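Local coordinates for protein LbaCas13a H328A (C2c2) (Lachnospiraceae bacterium NK4A179, PDB 5WLH) that binds a CRISPR pre-crRNA as its guide and, as an RNA-targeting Cas13a nuclease, probably cleaves RNA recognised through that guide, at residues Met302-Val306 with Glu434-Leu440; Tyr379-Val383 with Met402-His406. All coordinates share one frame; numbering follows the deposited sequence.

Overall arrangement
Two antiparallel helix pairs from one helical region of this RNA-guided nuclease are described, their centres about 12 Å apart. Contact 1 (302-306 with 434-440) pairs helices 292-311 and 429-458; contact 2 (379-383 with 402-406) pairs helices 357-388 and 398-417 and is nested in the chain between the two halves of contact 1. Phe404 joins them: its CE1 lies 3.5 Å from Met302 SD and its CB 3.6 Å from Leu305 CD1. Both contacts meet the bound RNA of chain B, at different nucleotides: lysines of contact 1 hold phosphates of A3 and G5, whereas contact 2 meets the base of A16, with G15 and A18 also in contact.

Contact 1: residues Met302-Val306 with Glu434-Leu440; sequences MRRLV and EKIWKDL. With nucleotides of chain B.
Arg303 lies across one face of the Trp437 indole and reaches past it to Glu434. Its CD sits over the six-membered ring, 3.7 Å from the centroid, a CH-pi contact, and its guanidinium continues over the five-membered ring in a cation-pi contact, with CZ 4.6 Å from that centroid. The guanidinium stands at 90° to the indole, so NH1 rather than the flat face of the cation meets the ring. A bend at chi2 helps lay the arginine chain along the indole. The end then grips Glu434 with two nitrogens: Arg303 NH1 donates to Glu434 OE2, on its syn lone pair, at 2.8 Å, and NH2 donates to OE1 at 2.9 Å. Because the two planes are 43° apart, this end-on salt bridge is twisted. Arginine suits the place, offering methylenes to the indole and two N-H donors to the acid.

Met302 and Val306 supply the apolar part. Met302 CE reaches Trp437 CZ3 at 3.6 Å, while Val306 CG2 faces the indole edge and packs 3.5 Å from Leu440 CD1. Turned to the RNA, Lys435 NZ bonds OP2 of G5 of chain B and Lys438 NZ bonds OP1 of A3 of chain B.

The two segments run roughly antiparallel (148° between their directions), with their axes 10.3 Å apart at closest approach. Helix 327-335 adds Asp330, a second acid for Arg303 NH2, and helix 398-417 packs Phe404 on Met302 and Arg407 on Leu440.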
loop_
_atom_site.group_PDB
_atom_site.type_symbol
_atom_site.label_atom_id
_atom_site.label_comp_id
_atom_site.label_asym_id
_atom_site.label_seq_id
_atom_site.Cartn_x
_atom_site.Cartn_y
_atom_site.Cartn_z
ATOM N N MET A 302 3.799 -4.013 -34.396
ATOM C CA MET A 302 3.145 -4.638 -33.249
ATOM C C MET A 302 1.630 -4.497 -33.344
ATOM O O MET A 302 0.891 -5.434 -33.016
ATOM C CB MET A 302 3.669 -4.011 -31.954
ATOM C CG MET A 302 3.256 -4.763 -30.720
ATOM S SD MET A 302 3.947 -4.000 -29.220
ATOM C CE MET A 302 2.864 -2.599 -29.042
ATOM N N ARG A 303 1.148 -3.346 -33.824
ATOM C CA ARG A 303 -0.285 -3.169 -34.018
ATOM C C ARG A 303 -0.831 -4.168 -35.031
ATOM O O ARG A 303 -1.925 -4.714 -34.844
ATOM C CB ARG A 303 -0.575 -1.737 -34.463
ATOM C CG ARG A 303 -2.036 -1.432 -34.688
ATOM C CD ARG A 303 -2.827 -1.522 -33.385
ATOM N NE ARG A 303 -4.260 -1.604 -33.643
ATOM C CZ ARG A 303 -5.189 -1.693 -32.701
ATOM N NH1 ARG A 303 -4.838 -1.706 -31.414
ATOM N NH2 ARG A 303 -6.472 -1.784 -33.051
ATOM N N ARG A 304 -0.087 -4.415 -36.115
ATOM C CA ARG A 304 -0.544 -5.389 -37.109
ATOM C C ARG A 304 -0.663 -6.780 -36.501
ATOM O O ARG A 304 -1.564 -7.550 -36.859
ATOM C CB ARG A 304 0.406 -5.408 -38.307
ATOM C CG ARG A 304 0.244 -4.196 -39.197
ATOM C CD ARG A 304 0.867 -4.445 -40.562
ATOM N NE ARG A 304 1.006 -3.206 -41.321
ATOM C CZ ARG A 304 2.116 -2.484 -41.351
ATOM N NH1 ARG A 304 3.179 -2.884 -40.661
ATOM N NH2 ARG A 304 2.166 -1.373 -42.075
ATOM N N LEU A 305 0.237 -7.133 -35.583
ATOM C CA LEU A 305 0.110 -8.426 -34.923
ATOM C C LEU A 305 -1.191 -8.509 -34.135
ATOM O O LEU A 305 -1.855 -9.551 -34.132
ATOM C CB LEU A 305 1.296 -8.683 -34.004
ATOM C CG LEU A 305 2.608 -8.980 -34.722
ATOM C CD1 LEU A 305 3.742 -9.093 -33.712
ATOM C CD2 LEU A 305 2.505 -10.265 -35.511
ATOM N N VAL A 306 -1.559 -7.428 -33.442
ATOM C CA VAL A 306 -2.821 -7.428 -32.700
ATOM C C VAL A 306 -3.992 -7.539 -33.666
ATOM O O VAL A 306 -4.943 -8.300 -33.441
ATOM C CB VAL A 306 -2.939 -6.160 -31.838
ATOM C CG1 VAL A 306 -4.321 -6.092 -31.166
ATOM C CG2 VAL A 306 -1.825 -6.105 -30.803
ATOM N N GLU A 434 -8.281 -4.098 -27.963
ATOM C CA GLU A 434 -7.719 -2.878 -27.400
ATOM C C GLU A 434 -7.186 -3.099 -25.989
ATOM O O GLU A 434 -6.181 -2.486 -25.617
ATOM C CB GLU A 434 -8.755 -1.764 -27.460
ATOM C CG GLU A 434 -9.170 -1.469 -28.920
ATOM C CD GLU A 434 -8.014 -1.663 -29.893
ATOM O OE1 GLU A 434 -8.143 -2.493 -30.823
ATOM O OE2 GLU A 434 -6.962 -0.996 -29.720
ATOM N N LYS A 435 -7.796 -3.996 -25.207
ATOM C CA LYS A 435 -7.163 -4.364 -23.943
ATOM C C LYS A 435 -5.790 -4.974 -24.187
ATOM O O LYS A 435 -4.829 -4.654 -23.482
ATOM C CB LYS A 435 -8.024 -5.354 -23.173
ATOM C CG LYS A 435 -9.147 -4.719 -22.395
ATOM C CD LYS A 435 -8.593 -3.802 -21.315
ATOM C CE LYS A 435 -9.742 -3.174 -20.545
ATOM N NZ LYS A 435 -9.291 -2.069 -19.662
ATOM N N ILE A 436 -5.685 -5.867 -25.178
ATOM C CA ILE A 436 -4.408 -6.522 -25.468
ATOM C C ILE A 436 -3.396 -5.516 -26.017
ATOM O O ILE A 436 -2.209 -5.564 -25.671
ATOM C CB ILE A 436 -4.615 -7.713 -26.429
ATOM C CG1 ILE A 436 -4.834 -9.005 -25.632
ATOM C CG2 ILE A 436 -3.425 -7.904 -27.355
ATOM C CD1 ILE A 436 -6.010 -8.930 -24.669
ATOM N N TRP A 437 -3.839 -4.615 -26.892
ATOM C CA TRP A 437 -2.963 -3.554 -27.389
ATOM C C TRP A 437 -2.349 -2.771 -26.236
ATOM O O TRP A 437 -1.127 -2.583 -26.169
ATOM C CB TRP A 437 -3.763 -2.627 -28.310
ATOM C CG TRP A 437 -3.082 -1.350 -28.787
ATOM C CD1 TRP A 437 -3.497 -0.080 -28.551
ATOM C CD2 TRP A 437 -1.912 -1.238 -29.620
ATOM N NE1 TRP A 437 -2.657 0.822 -29.164
ATOM C CE2 TRP A 437 -1.685 0.137 -29.839
ATOM C CE3 TRP A 437 -1.048 -2.160 -30.211
ATOM C CZ2 TRP A 437 -0.608 0.615 -30.610
ATOM C CZ3 TRP A 437 0.029 -1.680 -30.978
ATOM C CH2 TRP A 437 0.231 -0.310 -31.165
ATOM N N LYS A 438 -3.188 -2.313 -25.307
ATOM C CA LYS A 438 -2.652 -1.575 -24.172
ATOM C C LYS A 438 -1.812 -2.477 -23.274
ATOM O O LYS A 438 -0.903 -1.987 -22.593
ATOM C CB LYS A 438 -3.771 -0.936 -23.374
ATOM C CG LYS A 438 -4.506 0.173 -24.137
ATOM C CD LYS A 438 -5.581 0.792 -23.274
ATOM C CE LYS A 438 -6.358 1.867 -24.033
ATOM N NZ LYS A 438 -7.460 1.234 -24.815
ATOM N N ASP A 439 -2.129 -3.777 -23.243
ATOM C CA ASP A 439 -1.355 -4.766 -22.491
ATOM C C ASP A 439 0.049 -4.918 -23.067
ATOM O O ASP A 439 1.035 -5.037 -22.319
ATOM C CB ASP A 439 -2.125 -6.095 -22.527
ATOM C CG ASP A 439 -1.639 -7.125 -21.533
ATOM O OD1 ASP A 439 -0.701 -6.870 -20.725
ATOM O OD2 ASP A 439 -2.243 -8.234 -21.569
ATOM N N LEU A 440 0.166 -4.899 -24.400
ATOM C CA LEU A 440 1.482 -4.961 -25.024
ATOM C C LEU A 440 2.284 -3.708 -24.717
ATOM O O LEU A 440 3.486 -3.779 -24.439
ATOM C CB LEU A 440 1.335 -5.121 -26.538
ATOM C CG LEU A 440 0.709 -6.436 -26.989
ATOM C CD1 LEU A 440 0.837 -6.581 -28.505
ATOM C CD2 LEU A 440 1.336 -7.623 -26.289
ATOM P P G B 5 -11.533 -0.697 -17.018
ATOM O OP1 G B 5 -10.559 -1.185 -16.003
ATOM O OP2 G B 5 -11.446 -1.191 -18.419
ATOM O "O5'" G B 5 -12.999 -1.014 -16.525
ATOM C "C5'" G B 5 -13.435 -0.678 -15.222
ATOM C "C4'" G B 5 -14.898 -1.020 -15.073
ATOM O "O4'" G B 5 -15.677 -0.154 -15.945
ATOM C "C3'" G B 5 -15.297 -2.425 -15.507
ATOM O "O3'" G B 5 -15.054 -3.405 -14.511
ATOM C "C2'" G B 5 -16.780 -2.258 -15.815
ATOM O "O2'" G B 5 -17.521 -2.214 -14.604
ATOM C "C1'" G B 5 -16.793 -0.867 -16.455
ATOM N N9 G B 5 -16.639 -0.952 -17.919
ATOM C C8 G B 5 -15.463 -0.947 -18.631
ATOM N N7 G B 5 -15.635 -1.032 -19.927
ATOM C C5 G B 5 -17.017 -1.096 -20.071
ATOM C C6 G B 5 -17.799 -1.205 -21.250
ATOM O O6 G B 5 -17.395 -1.268 -22.417
ATOM N N1 G B 5 -19.155 -1.252 -20.946
ATOM C C2 G B 5 -19.688 -1.197 -19.676
ATOM N N2 G B 5 -21.021 -1.246 -19.580
ATOM N N3 G B 5 -18.974 -1.101 -18.555
ATOM C C4 G B 5 -17.652 -1.060 -18.845
ATOM P P A B 4 -9.657 2.586 -21.483
ATOM O OP1 A B 4 -8.318 2.089 -21.041
ATOM O OP2 A B 4 -10.353 1.960 -22.637
ATOM O "O5'" A B 4 -10.657 2.496 -20.254
ATOM C "C5'" A B 4 -10.319 3.072 -19.002
ATOM C "C4'" A B 4 -11.507 3.045 -18.087
ATOM O "O4'" A B 4 -12.570 3.852 -18.648
ATOM C "C3'" A B 4 -12.143 1.683 -17.899
ATOM O "O3'" A B 4 -11.461 0.901 -16.941
ATOM C "C2'" A B 4 -13.565 2.038 -17.495
ATOM O "O2'" A B 4 -13.605 2.478 -16.143
ATOM C "C1'" A B 4 -13.820 3.252 -18.381
ATOM N N9 A B 4 -14.427 2.885 -19.673
ATOM C C8 A B 4 -13.843 2.771 -20.911
ATOM N N7 A B 4 -14.698 2.453 -21.861
ATOM C C5 A B 4 -15.917 2.371 -21.199
ATOM C C6 A B 4 -17.233 2.065 -21.614
ATOM N N6 A B 4 -17.579 1.782 -22.871
ATOM N N1 A B 4 -18.202 2.083 -20.674
ATOM C C2 A B 4 -17.886 2.362 -19.406
ATOM N N3 A B 4 -16.689 2.658 -18.898
ATOM C C4 A B 4 -15.754 2.633 -19.850
ATOM P P A B 3 -8.670 4.594 -26.558
ATOM O OP1 A B 3 -8.551 3.254 -25.923
ATOM O OP2 A B 3 -9.303 4.743 -27.893
ATOM O "O5'" A B 3 -9.464 5.595 -25.621
ATOM C "C5'" A B 3 -10.390 5.111 -24.697
ATOM C "C4'" A B 3 -10.215 5.796 -23.376
ATOM O "O4'" A B 3 -11.126 6.923 -23.321
ATOM C "C3'" A B 3 -10.599 4.915 -22.199
ATOM O "O3'" A B 3 -9.497 4.160 -21.725
ATOM C "C2'" A B 3 -11.175 5.896 -21.201
ATOM O "O2'" A B 3 -10.129 6.602 -20.554
ATOM C "C1'" A B 3 -11.880 6.872 -22.142
ATOM N N9 A B 3 -13.229 6.423 -22.528
ATOM C C8 A B 3 -13.665 6.128 -23.810
ATOM N N7 A B 3 -14.930 5.777 -23.868
ATOM C C5 A B 3 -15.347 5.844 -22.540
ATOM C C6 A B 3 -16.589 5.611 -21.925
ATOM N N6 A B 3 -17.667 5.214 -22.607
ATOM N N1 A B 3 -16.689 5.782 -20.584
ATOM C C2 A B 3 -15.595 6.173 -19.915
ATOM N N3 A B 3 -14.376 6.427 -20.388
ATOM C C4 A B 3 -14.317 6.245 -21.713
#

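Contact 2: residues Tyr379-Val383 with Met402-His406; sequences YRQAV and MFFIH. With nucleotides of chain B.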
loop_
_atom_site.group_PDB
_atom_site.type_symbol
_atom_site.label_atom_id
_atom_site.label_comp_id
_atom_site.label_asym_id
_atom_site.label_seq_id
_atom_site.Cartn_x
_atom_site.Cartn_y
_atom_site.Cartn_z
ATOM N N TYR A 379 -4.950 -17.909 -31.709
ATOM C CA TYR A 379 -3.514 -18.109 -31.603
ATOM C C TYR A 379 -2.989 -18.937 -32.773
ATOM O O TYR A 379 -2.023 -18.553 -33.442
ATOM C CB TYR A 379 -3.190 -18.777 -30.270
ATOM C CG TYR A 379 -1.765 -19.263 -30.163
ATOM C CD1 TYR A 379 -1.410 -20.546 -30.577
ATOM C CD2 TYR A 379 -0.765 -18.435 -29.659
ATOM C CE1 TYR A 379 -0.100 -20.985 -30.492
ATOM C CE2 TYR A 379 0.551 -18.871 -29.568
ATOM C CZ TYR A 379 0.873 -20.150 -29.981
ATOM O OH TYR A 379 2.163 -20.603 -29.894
ATOM N N ARG A 380 -3.608 -20.090 -33.033
ATOM C CA ARG A 380 -3.098 -20.951 -34.095
ATOM C C ARG A 380 -3.181 -20.262 -35.452
ATOM O O ARG A 380 -2.268 -20.382 -36.275
ATOM C CB ARG A 380 -3.856 -22.276 -34.086
ATOM C CG ARG A 380 -3.846 -22.897 -32.713
ATOM C CD ARG A 380 -3.817 -24.400 -32.709
ATOM N NE ARG A 380 -3.500 -24.889 -31.370
ATOM C CZ ARG A 380 -4.170 -25.844 -30.741
ATOM N NH1 ARG A 380 -5.202 -26.432 -31.334
ATOM N NH2 ARG A 380 -3.802 -26.219 -29.528
ATOM N N GLN A 381 -4.250 -19.495 -35.683
ATOM C CA GLN A 381 -4.383 -18.746 -36.928
ATOM C C GLN A 381 -3.298 -17.677 -37.061
ATOM O O GLN A 381 -2.761 -17.457 -38.155
ATOM C CB GLN A 381 -5.775 -18.122 -36.985
ATOM C CG GLN A 381 -5.882 -16.865 -37.809
ATOM C CD GLN A 381 -5.706 -15.572 -37.004
ATOM O OE1 GLN A 381 -5.958 -15.511 -35.791
ATOM N NE2 GLN A 381 -5.259 -14.531 -37.689
ATOM N N ALA A 382 -2.977 -16.985 -35.960
ATOM C CA ALA A 382 -1.972 -15.925 -36.021
ATOM C C ALA A 382 -0.578 -16.496 -36.241
ATOM O O ALA A 382 0.204 -15.957 -37.037
ATOM C CB ALA A 382 -2.019 -15.080 -34.743
ATOM N N VAL A 383 -0.244 -17.577 -35.536
ATOM C CA VAL A 383 1.051 -18.219 -35.720
ATOM C C VAL A 383 1.227 -18.627 -37.179
ATOM O O VAL A 383 2.278 -18.389 -37.785
ATOM C CB VAL A 383 1.189 -19.415 -34.756
ATOM C CG1 VAL A 383 2.312 -20.328 -35.185
ATOM C CG2 VAL A 383 1.437 -18.937 -33.307
ATOM N N MET A 402 6.550 -14.138 -32.522
ATOM C CA MET A 402 6.052 -15.179 -31.638
ATOM C C MET A 402 6.020 -14.695 -30.195
ATOM O O MET A 402 5.092 -15.030 -29.451
ATOM C CB MET A 402 6.908 -16.439 -31.753
ATOM C CG MET A 402 6.708 -17.234 -33.046
ATOM S SD MET A 402 4.989 -17.737 -33.280
ATOM C CE MET A 402 4.770 -18.777 -31.864
ATOM N N PHE A 403 7.026 -13.920 -29.771
ATOM C CA PHE A 403 6.969 -13.363 -28.422
ATOM C C PHE A 403 5.690 -12.564 -28.237
ATOM O O PHE A 403 4.993 -12.700 -27.230
ATOM C CB PHE A 403 8.185 -12.479 -28.140
ATOM C CG PHE A 403 8.197 -11.929 -26.742
ATOM C CD1 PHE A 403 8.663 -12.707 -25.694
ATOM C CD2 PHE A 403 7.689 -10.661 -26.469
ATOM C CE1 PHE A 403 8.641 -12.221 -24.393
ATOM C CE2 PHE A 403 7.669 -10.165 -25.168
ATOM C CZ PHE A 403 8.156 -10.944 -24.133
ATOM N N PHE A 404 5.373 -11.718 -29.209
ATOM C CA PHE A 404 4.194 -10.882 -29.100
ATOM C C PHE A 404 2.919 -11.717 -29.187
ATOM O O PHE A 404 1.970 -11.481 -28.435
ATOM C CB PHE A 404 4.235 -9.801 -30.185
ATOM C CG PHE A 404 5.070 -8.605 -29.807
ATOM C CD1 PHE A 404 4.887 -7.974 -28.577
ATOM C CD2 PHE A 404 6.063 -8.135 -30.657
ATOM C CE1 PHE A 404 5.674 -6.879 -28.218
ATOM C CE2 PHE A 404 6.836 -7.026 -30.310
ATOM C CZ PHE A 404 6.649 -6.407 -29.086
ATOM N N ILE A 405 2.875 -12.703 -30.085
ATOM C CA ILE A 405 1.676 -13.539 -30.161
ATOM C C ILE A 405 1.451 -14.274 -28.841
ATOM O O ILE A 405 0.310 -14.413 -28.377
ATOM C CB ILE A 405 1.774 -14.509 -31.349
ATOM C CG1 ILE A 405 1.632 -13.723 -32.654
ATOM C CG2 ILE A 405 0.664 -15.579 -31.275
ATOM C CD1 ILE A 405 2.111 -14.458 -33.856
ATOM N N HIS A 406 2.532 -14.718 -28.200
ATOM C CA HIS A 406 2.410 -15.336 -26.880
ATOM C C HIS A 406 1.928 -14.340 -25.832
ATOM O O HIS A 406 1.129 -14.702 -24.957
ATOM C CB HIS A 406 3.738 -15.951 -26.457
ATOM C CG HIS A 406 3.963 -17.322 -27.016
ATOM N ND1 HIS A 406 5.131 -17.685 -27.653
ATOM C CD2 HIS A 406 3.164 -18.416 -27.043
ATOM C CE1 HIS A 406 5.041 -18.945 -28.045
ATOM N NE2 HIS A 406 3.860 -19.413 -27.682
ATOM P P A B 16 3.353 -28.175 -27.563
ATOM O OP1 A B 16 3.778 -29.595 -27.608
ATOM O OP2 A B 16 4.326 -27.097 -27.897
ATOM O "O5'" A B 16 2.126 -28.001 -28.550
ATOM C "C5'" A B 16 1.043 -28.931 -28.567
ATOM C "C4'" A B 16 -0.062 -28.458 -29.484
ATOM O "O4'" A B 16 -0.519 -27.165 -29.018
ATOM C "C3'" A B 16 0.344 -28.251 -30.939
ATOM O "O3'" A B 16 -0.808 -28.381 -31.764
ATOM C "C2'" A B 16 0.774 -26.795 -30.962
ATOM O "O2'" A B 16 0.651 -26.189 -32.230
ATOM C "C1'" A B 16 -0.199 -26.164 -29.970
ATOM N N9 A B 16 0.370 -25.052 -29.208
ATOM C C8 A B 16 1.666 -24.826 -28.811
ATOM N N7 A B 16 1.795 -23.740 -28.082
ATOM C C5 A B 16 0.501 -23.245 -27.993
ATOM C C6 A B 16 -0.044 -22.122 -27.361
ATOM N N6 A B 16 0.688 -21.243 -26.658
ATOM N N1 A B 16 -1.378 -21.943 -27.473
ATOM C C2 A B 16 -2.120 -22.816 -28.175
ATOM N N3 A B 16 -1.723 -23.919 -28.811
ATOM C C4 A B 16 -0.390 -24.060 -28.676
ATOM P P A B 18 -6.244 -28.923 -28.771
ATOM O OP1 A B 18 -7.471 -29.115 -27.962
ATOM O OP2 A B 18 -6.328 -28.296 -30.119
ATOM O "O5'" A B 18 -5.212 -28.041 -27.923
ATOM C "C5'" A B 18 -4.778 -28.457 -26.634
ATOM C "C4'" A B 18 -3.303 -28.201 -26.434
ATOM O "O4'" A B 18 -2.972 -26.884 -26.949
ATOM C "C3'" A B 18 -2.829 -28.166 -24.988
ATOM O "O3'" A B 18 -2.589 -29.448 -24.440
ATOM C "C2'" A B 18 -1.584 -27.294 -25.068
ATOM O "O2'" A B 18 -0.487 -28.036 -25.578
ATOM C "C1'" A B 18 -2.005 -26.270 -26.121
ATOM N N9 A B 18 -2.609 -25.062 -25.531
ATOM C C8 A B 18 -3.932 -24.689 -25.529
ATOM N N7 A B 18 -4.164 -23.544 -24.938
ATOM C C5 A B 18 -2.909 -23.126 -24.520
ATOM C C6 A B 18 -2.457 -21.992 -23.825
ATOM N N6 A B 18 -3.236 -21.001 -23.400
ATOM N N1 A B 18 -1.132 -21.895 -23.571
ATOM C C2 A B 18 -0.326 -22.876 -23.994
ATOM N N3 A B 18 -0.627 -23.988 -24.651
ATOM C C4 A B 18 -1.947 -24.056 -24.876
ATOM P P G B 15 6.229 -28.820 -22.273
ATOM O OP1 G B 15 6.107 -30.303 -22.408
ATOM O OP2 G B 15 7.547 -28.167 -22.504
ATOM O "O5'" G B 15 5.154 -28.107 -23.184
ATOM C "C5'" G B 15 3.811 -28.557 -23.174
ATOM C "C4'" G B 15 2.882 -27.527 -23.749
ATOM O "O4'" G B 15 2.933 -26.314 -22.957
ATOM C "C3'" G B 15 3.187 -27.065 -25.163
ATOM O "O3'" G B 15 2.685 -27.985 -26.119
ATOM C "C2'" G B 15 2.502 -25.708 -25.212
ATOM O "O2'" G B 15 1.103 -25.875 -25.391
ATOM C "C1'" G B 15 2.741 -25.194 -23.789
ATOM N N9 G B 15 3.936 -24.336 -23.716
ATOM C C8 G B 15 5.239 -24.752 -23.572
ATOM N N7 G B 15 6.097 -23.765 -23.566
ATOM C C5 G B 15 5.309 -22.635 -23.719
ATOM C C6 G B 15 5.689 -21.275 -23.785
ATOM O O6 G B 15 6.834 -20.814 -23.711
ATOM N N1 G B 15 4.592 -20.443 -23.958
ATOM C C2 G B 15 3.289 -20.870 -24.037
ATOM N N2 G B 15 2.360 -19.917 -24.193
ATOM N N3 G B 15 2.919 -22.142 -23.976
ATOM C C4 G B 15 3.973 -22.966 -23.822
#
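This is a partly buried, antiparallel helix-helix contact at the RNA-facing side of the fold, joining helix 357-388 to helix 398-417 with short-segment axes 10.6 Å apart and directions 166° apart. Tyr379 carries it. With CG anti to the backbone N (chi1 169°), its ring lies between protein and RNA: the base of A16 of chain B covers one face, where Tyr379 CE1 is 3.3 Å from A16 C6, and Val383 CG2 lies over the rim of the opposite face. Ile405 CG2 meets Tyr379 CD2 obliquely at 3.6 Å. The Tyr379 phenol oxygen OH lies 3.0 Å from His406 NE2, and the two rings are tilted by 33°. A flat aromatic with a polar end suits this boundary between a base and an apolar helix face. At Tyr379, an alanine would probably take this ring away from the A16 base and open a gap beside Ile405 and Val383.

Met402, folded back at chi2 and chi3, brings CE to 3.6 Å from Val383 CG2, so a flexible thioether fits round the branched valine. His406 presents one face to the G15 base of chain B. Next to the tyrosine, Arg380 holds two nucleotides: NE and NH2 both bond N3 of A16 of chain B, Arg380 NH2 also bonds O5' of A18 of chain B (2.8 Å), and NH1 makes a nearly straight bond to OP2 of A18, modelled very short, so its exact length is doubtful.

Among the neighbouring helices, Tyr309 of helix 292-311 touches Tyr379 and Ala382, and Glu276 of helix 268-287 accepts a hydrogen bond from His406 ND1.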